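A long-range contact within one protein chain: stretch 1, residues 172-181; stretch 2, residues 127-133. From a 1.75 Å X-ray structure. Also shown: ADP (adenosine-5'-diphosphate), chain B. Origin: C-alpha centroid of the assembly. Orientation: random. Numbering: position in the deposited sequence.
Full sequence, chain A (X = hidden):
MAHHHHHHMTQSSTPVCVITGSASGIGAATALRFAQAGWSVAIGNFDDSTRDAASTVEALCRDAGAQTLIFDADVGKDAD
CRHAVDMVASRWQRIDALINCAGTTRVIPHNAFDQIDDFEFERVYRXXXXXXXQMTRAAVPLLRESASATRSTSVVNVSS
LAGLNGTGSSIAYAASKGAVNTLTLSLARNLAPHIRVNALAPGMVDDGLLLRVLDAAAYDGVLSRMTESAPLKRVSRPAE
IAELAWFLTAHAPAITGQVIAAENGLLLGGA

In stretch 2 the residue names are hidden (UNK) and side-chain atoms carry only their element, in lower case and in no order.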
ATOM      1  N   ALA A 172      11.721  11.602  13.762  1.00 14.84           N
ATOM      2  CA  ALA A 172      11.553  12.852  13.020  1.00 14.26           C
ATOM      3  C   ALA A 172      11.952  12.680  11.561  1.00 20.00           C
ATOM      4  O   ALA A 172      11.321  13.248  10.660  1.00 16.97           O
ATOM      5  CB  ALA A 172      12.371  13.976  13.673  1.00 16.79           C
ATOM      6  N   TYR A 173      13.003  11.900  11.310  1.00 18.96           N
ATOM      7  CA  TYR A 173      13.399  11.609   9.936  1.00 15.17           C
ATOM      8  C   TYR A 173      12.327  10.788   9.232  1.00 13.83           C
ATOM      9  O   TYR A 173      11.917  11.101   8.106  1.00 14.74           O
ATOM     10  CB  TYR A 173      14.740  10.870   9.944  1.00 17.34           C
ATOM     11  CG  TYR A 173      15.261  10.475   8.587  1.00 17.33           C
ATOM     12  CD1 TYR A 173      15.993  11.368   7.812  1.00 19.25           C
ATOM     13  CD2 TYR A 173      15.036   9.200   8.082  1.00 20.94           C
ATOM     14  CE1 TYR A 173      16.491  10.999   6.569  1.00 22.80           C
ATOM     15  CE2 TYR A 173      15.525   8.821   6.841  1.00 18.83           C
ATOM     16  CZ  TYR A 173      16.250   9.728   6.089  1.00 23.45           C
ATOM     17  OH  TYR A 173      16.737   9.360   4.854  1.00 21.97           O
ATOM     18  N   ALA A 174      11.835   9.746   9.895  1.00 13.73           N
ATOM     19  CA  ALA A 174      10.817   8.904   9.273  1.00 13.45           C
ATOM     20  C   ALA A 174       9.577   9.724   8.930  1.00 16.84           C
ATOM     21  O   ALA A 174       9.033   9.615   7.824  1.00 14.81           O
ATOM     22  CB  ALA A 174      10.462   7.746  10.201  1.00 15.68           C
ATOM     23  N   ALA A 175       9.124  10.556   9.871  1.00 14.36           N
ATOM     24  CA  ALA A 175       7.957  11.396   9.619  1.00 17.03           C
ATOM     25  C   ALA A 175       8.184  12.296   8.414  1.00 18.20           C
ATOM     26  O   ALA A 175       7.296  12.441   7.561  1.00 14.59           O
ATOM     27  CB  ALA A 175       7.628  12.236  10.854  1.00 18.47           C
ATOM     28  N   SER A 176       9.372  12.905   8.320  1.00 15.42           N
ATOM     29  CA  SER A 176       9.619  13.827   7.218  1.00 15.63           C
ATOM     30  C   SER A 176       9.585  13.101   5.889  1.00 16.89           C
ATOM     31  O   SER A 176       9.156  13.677   4.883  1.00 15.56           O
ATOM     32  CB  SER A 176      10.964  14.561   7.406  1.00 15.58           C
ATOM     33  OG  SER A 176      12.059  13.692   7.122  1.00 16.25           O
ATOM     34  N   LYS A 177       9.973  11.822   5.873  1.00 14.60           N
ATOM     35  CA  LYS A 177       9.994  11.074   4.620  1.00 11.86           C
ATOM     36  C   LYS A 177       8.608  10.541   4.265  1.00 15.28           C
ATOM     37  O   LYS A 177       8.274  10.412   3.076  1.00 14.66           O
ATOM     38  CB  LYS A 177      11.027   9.951   4.716  1.00 11.44           C
ATOM     39  CG  LYS A 177      12.462  10.455   4.849  1.00 16.90           C
ATOM     40  CD  LYS A 177      12.905  11.296   3.651  1.00 19.16           C
ATOM     41  CE  LYS A 177      14.420  11.511   3.682  1.00 17.13           C
ATOM     42  NZ  LYS A 177      14.940  12.231   2.465  1.00 17.80           N
ATOM     43  N   GLY A 178       7.772  10.257   5.267  1.00 14.66           N
ATOM     44  CA  GLY A 178       6.376   9.997   4.965  1.00 16.76           C
ATOM     45  C   GLY A 178       5.717  11.196   4.310  1.00 18.04           C
ATOM     46  O   GLY A 178       4.919  11.053   3.379  1.00 16.04           O
ATOM     47  N   ALA A 179       6.053  12.398   4.781  1.00 14.42           N
ATOM     48  CA  ALA A 179       5.539  13.607   4.149  1.00 13.37           C
ATOM     49  C   ALA A 179       6.056  13.741   2.720  1.00 14.65           C
ATOM     50  O   ALA A 179       5.314  14.165   1.825  1.00 17.93           O
ATOM     51  CB  ALA A 179       5.933  14.833   4.981  1.00 12.88           C
ATOM     52  N   VAL A 180       7.330  13.404   2.488  1.00 15.37           N
ATOM     53  CA  VAL A 180       7.872  13.462   1.130  1.00 14.67           C
ATOM     54  C   VAL A 180       7.086  12.531   0.211  1.00 14.94           C
ATOM     55  O   VAL A 180       6.751  12.886  -0.928  1.00 15.29           O
ATOM     56  CB  VAL A 180       9.375  13.121   1.119  1.00 14.88           C
ATOM     57  CG1 VAL A 180       9.864  12.917  -0.318  1.00 14.54           C
ATOM     58  CG2 VAL A 180      10.187  14.241   1.796  1.00 14.06           C
ATOM     59  N   ASN A 181       6.770  11.330   0.695  1.00 14.82           N
ATOM     60  CA  ASN A 181       6.010  10.381  -0.117  1.00 16.15           C
ATOM     61  C   ASN A 181       4.654  10.959  -0.519  1.00 19.94           C
ATOM     62  O   ASN A 181       4.261  10.896  -1.690  1.00 17.97           O
ATOM     63  CB  ASN A 181       5.846   9.067   0.645  1.00 16.03           C
ATOM     64  CG  ASN A 181       7.173   8.366   0.873  1.00 19.01           C
ATOM     65  OD1 ASN A 181       8.176   8.724   0.264  1.00 15.39           O
ATOM     66  ND2 ASN A 181       7.178   7.348   1.731  1.00 18.48           N
ATOM     67  N   UNK A 127      14.581  20.770   5.866  1.00 16.02           N
ATOM     68  CA  UNK A 127      15.380  20.357   4.714  1.00 15.25           C
ATOM     69  C   UNK A 127      14.635  19.325   3.886  1.00 19.81           C
ATOM     70  O   UNK A 127      14.553  19.424   2.655  1.00 17.94           O
ATOM     71  c   UNK A 127      17.454  20.752   6.127  1.00 17.61           C
ATOM     72  c   UNK A 127      17.599  19.494   3.932  1.00 19.14           C
ATOM     73  c   UNK A 127      16.742  19.799   5.159  1.00 18.09           C
ATOM     74  N   UNK A 128      14.095  18.301   4.546  1.00 15.35           N
ATOM     75  CA  UNK A 128      13.655  17.124   3.816  1.00 15.06           C
ATOM     76  C   UNK A 128      12.338  17.354   3.101  1.00 22.61           C
ATOM     77  O   UNK A 128      12.099  16.755   2.043  1.00 19.51           O
ATOM     78  o   UNK A 128      15.904  16.092   5.034  1.00 23.02           O
ATOM     79  c   UNK A 128      14.867  15.499   5.333  1.00 18.21           C
ATOM     80  n   UNK A 128      14.853  14.464   6.161  1.00 17.52           N
ATOM     81  c   UNK A 128      13.535  15.928   4.770  1.00 14.90           C
ATOM     82  N   UNK A 129      11.474  18.208   3.648  1.00 16.50           N
ATOM     83  CA  UNK A 129      10.152  18.396   3.070  1.00 17.29           C
ATOM     84  C   UNK A 129       9.971  19.812   2.549  1.00 19.24           C
ATOM     85  O   UNK A 129       9.712  19.987   1.354  1.00 18.21           O
ATOM     86  c   UNK A 129       7.516  17.037   2.376  1.00 16.46           C
ATOM     87  c   UNK A 129       9.059  18.037   4.096  1.00 15.18           C
ATOM     88  c   UNK A 129       6.998  19.332   3.316  1.00 15.18           C
ATOM     89  c   UNK A 129       7.610  17.948   3.600  1.00 14.86           C
ATOM     90  N   UNK A 130      10.084  20.828   3.413  1.00 14.87           N
ATOM     91  CA  UNK A 130       9.907  22.200   2.955  1.00 17.81           C
ATOM     92  C   UNK A 130      10.952  22.537   1.900  1.00 19.09           C
ATOM     93  O   UNK A 130      10.631  23.085   0.839  1.00 18.51           O
ATOM     94  c   UNK A 130       8.792  23.715   6.365  1.00 19.06           C
ATOM     95  c   UNK A 130       9.968  23.182   4.138  1.00 14.08           C
ATOM     96  c   UNK A 130       8.801  22.898   5.094  1.00 17.51           C
ATOM     97  c   UNK A 130       9.938  24.617   3.608  1.00 16.29           C
ATOM     98  N   UNK A 131      12.219  22.203   2.173  1.00 18.16           N
ATOM     99  CA  UNK A 131      13.275  22.517   1.224  1.00 19.30           C
ATOM    100  C   UNK A 131      13.087  21.802  -0.099  1.00 18.03           C
ATOM    101  O   UNK A 131      13.328  22.373  -1.170  1.00 19.15           O
ATOM    102  N   UNK A 132      12.637  20.550  -0.043  1.00 17.46           N
ATOM    103  CA  UNK A 132      12.383  19.794  -1.261  1.00 16.69           C
ATOM    104  C   UNK A 132      11.250  20.425  -2.062  1.00 18.03           C
ATOM    105  O   UNK A 132      11.353  20.579  -3.285  1.00 18.39           O
ATOM    106  c   UNK A 132      10.314  17.309  -2.329  1.00 16.21           C
ATOM    107  c   UNK A 132      11.799  17.333  -2.006  1.00 15.79           C
ATOM    108  c   UNK A 132      12.079  18.348  -0.890  1.00 16.36           C
ATOM    109  c   UNK A 132      12.290  15.943  -1.595  1.00 16.27           C
ATOM    110  N   UNK A 133      10.170  20.819  -1.383  1.00 15.22           N
ATOM    111  CA  UNK A 133       9.084  21.525  -2.055  1.00 13.36           C
ATOM    112  C   UNK A 133       9.558  22.848  -2.657  1.00 17.66           C
ATOM    113  O   UNK A 133       9.202  23.191  -3.794  1.00 17.37           O
ATOM    114  c   UNK A 133       5.823  24.784  -2.061  1.00 18.55           C
ATOM    115  c   UNK A 133       7.938  21.777  -1.079  1.00 16.90           C
ATOM    116  c   UNK A 133       4.853  24.186  -2.845  1.00 18.34           C
ATOM    117  o   UNK A 133       3.868  24.947  -3.419  1.00 18.65           O
ATOM    118  c   UNK A 133       6.847  22.621  -1.688  1.00 17.71           C
ATOM    119  c   UNK A 133       6.812  24.000  -1.491  1.00 17.50           C
ATOM    120  c   UNK A 133       5.860  22.042  -2.483  1.00 19.13           C
ATOM    121  c   UNK A 133       4.862  22.808  -3.058  1.00 19.88           C
TER
HETATM  122  PB  ADP B 300      22.703  10.343   1.086  1.00 75.41           P
HETATM  123  O1B ADP B 300      21.546  11.406   1.040  1.00 78.40           O
HETATM  124  O2B ADP B 300      23.650  10.296  -0.148  1.00 71.57           O
HETATM  125  O3B ADP B 300      22.361   8.950   1.704  1.00 84.00           O
HETATM  126  PA  ADP B 300      24.370  12.586   2.292  1.00 60.68           P
HETATM  127  O1A ADP B 300      24.249  13.276   3.766  1.00 54.81           O
HETATM  128  O2A ADP B 300      25.842  12.624   1.774  1.00 64.01           O
HETATM  129  O3A ADP B 300      23.643  11.182   2.400  1.00 75.39           O
HETATM  130  O5' ADP B 300      23.449  13.681   1.458  1.00 56.09           O
HETATM  131  C5' ADP B 300      22.823  14.805   2.099  1.00 32.72           C
HETATM  132  C4' ADP B 300      23.338  16.027   1.334  1.00 31.35           C
HETATM  133  O4' ADP B 300      22.428  17.179   1.536  1.00 23.89           O
HETATM  134  C3' ADP B 300      24.738  16.512   1.788  1.00 28.52           C
HETATM  135  O3' ADP B 300      25.482  17.027   0.720  1.00 36.78           O
HETATM  136  C2' ADP B 300      24.328  17.667   2.743  1.00 31.17           C
HETATM  137  O2' ADP B 300      25.455  18.540   2.829  1.00 38.43           O
HETATM  138  C1' ADP B 300      23.190  18.292   1.958  1.00 22.00           C
HETATM  139  N9  ADP B 300      22.368  19.179   2.808  1.00 22.36           N
HETATM  140  C8  ADP B 300      22.059  19.070   4.173  1.00 21.72           C
HETATM  141  N7  ADP B 300      21.304  20.071   4.560  1.00 21.69           N
HETATM  142  C5  ADP B 300      21.111  20.857   3.442  1.00 22.64           C
HETATM  143  C6  ADP B 300      20.413  22.034   3.240  1.00 18.53           C
HETATM  144  N6  ADP B 300      19.751  22.623   4.267  1.00 22.84           N
HETATM  145  N1  ADP B 300      20.401  22.581   2.019  1.00 18.56           N
HETATM  146  C2  ADP B 300      21.076  21.979   1.025  1.00 18.47           C
HETATM  147  N3  ADP B 300      21.770  20.861   1.134  1.00 23.66           N
HETATM  148  C4  ADP B 300      21.769  20.311   2.356  1.00 23.10           C
HETATM  149  O   HOH W   1      13.906  14.659   1.437  1.00 20.82           O

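Position 127 has three side-chain carbons, one carrying the other two. The fork therefore lies at the first side-chain atom. This side chain does not reach stretch 1. One branch carbon lies near the ADP instead. Three carbons forked at CB make Val127. Val127 CG2 is 3.5 Å from ADP N6.

Position 128 has two side-chain carbons, and the second carries one oxygen and one nitrogen. This is a short amide. CB points toward stretch 1, and the nitrogen reaches Ser176 at OG. The amide with a single carbon before it identifies Asn128. Its ND2 donates a hydrogen bond to Ser176 OG at 3.1 Å, with an angle of 160° at the hydrogen. Ser176 OG in turn donates to Tyr173 O at 2.8 Å, so the hydroxyl gives its proton to its own helix and accepts from the other. Asn128 ND2 also lies 3.7 Å from Tyr173 CD1, oblique to the ring, and 3.9 Å from Lys177 CE. The backbone takes part too: Asn128 O is 3.2 Å from Val180 CG2.

Position 129 has four side-chain carbons, forked at the second. CB points toward stretch 1, and one terminal carbon packs on Ala179 and Val180. A four-carbon chain with that fork is Leu129. Its CD2 is 3.8 Å from Ala179 CB and 3.9 Å from Val180 CG2. Leu129 CD2 is also 3.6 Å from Val180 N, so it rests on the backbone as well as on the side chains.

Position 130 also has four side-chain carbons, but the fork is at the first and one arm is two carbons long. That pattern is Ile130. Its side chain is out of reach of stretch 1.

Position 131 has no side-chain atoms, so it is Gly131. An ideal CB here would lie 2.9 Å from Val127 O, a clash within its own helix. The wider pi-type turn spans 127-131.

Position 132 has four side-chain carbons, forked at the second, with CB toward stretch 1. One terminal carbon approaches Val180. This is Leu132. Its CD1 is 4.1 Å from Val180 CG1. Its backbone N makes a weak hydrogen bond to Val127 O at 3.5 Å.

Position 133 has one carbon, then a six-carbon ring bearing an oxygen. This is Tyr133. The side chain does not touch stretch 1.

The two helices run in broadly the same direction, 32° apart, with axes 8.7 Å apart at closest approach. Asn128 covers the polar end of the contact, near Tyr173, Ser176 and Lys177. A water adds a second polar link: it donates to Asn128 O at 2.8 Å and accepts from Lys177 NZ at 2.8 Å. Further along, Leu129 packs against Ala179 and Val180, and Leu132 against Val180. Val180 and Leu129 come closest in backbone register, CA to CA 5.8 Å. The contact thus joins a small polar network to an apolar patch.

Stretch 2 127-133: VNLIGLY
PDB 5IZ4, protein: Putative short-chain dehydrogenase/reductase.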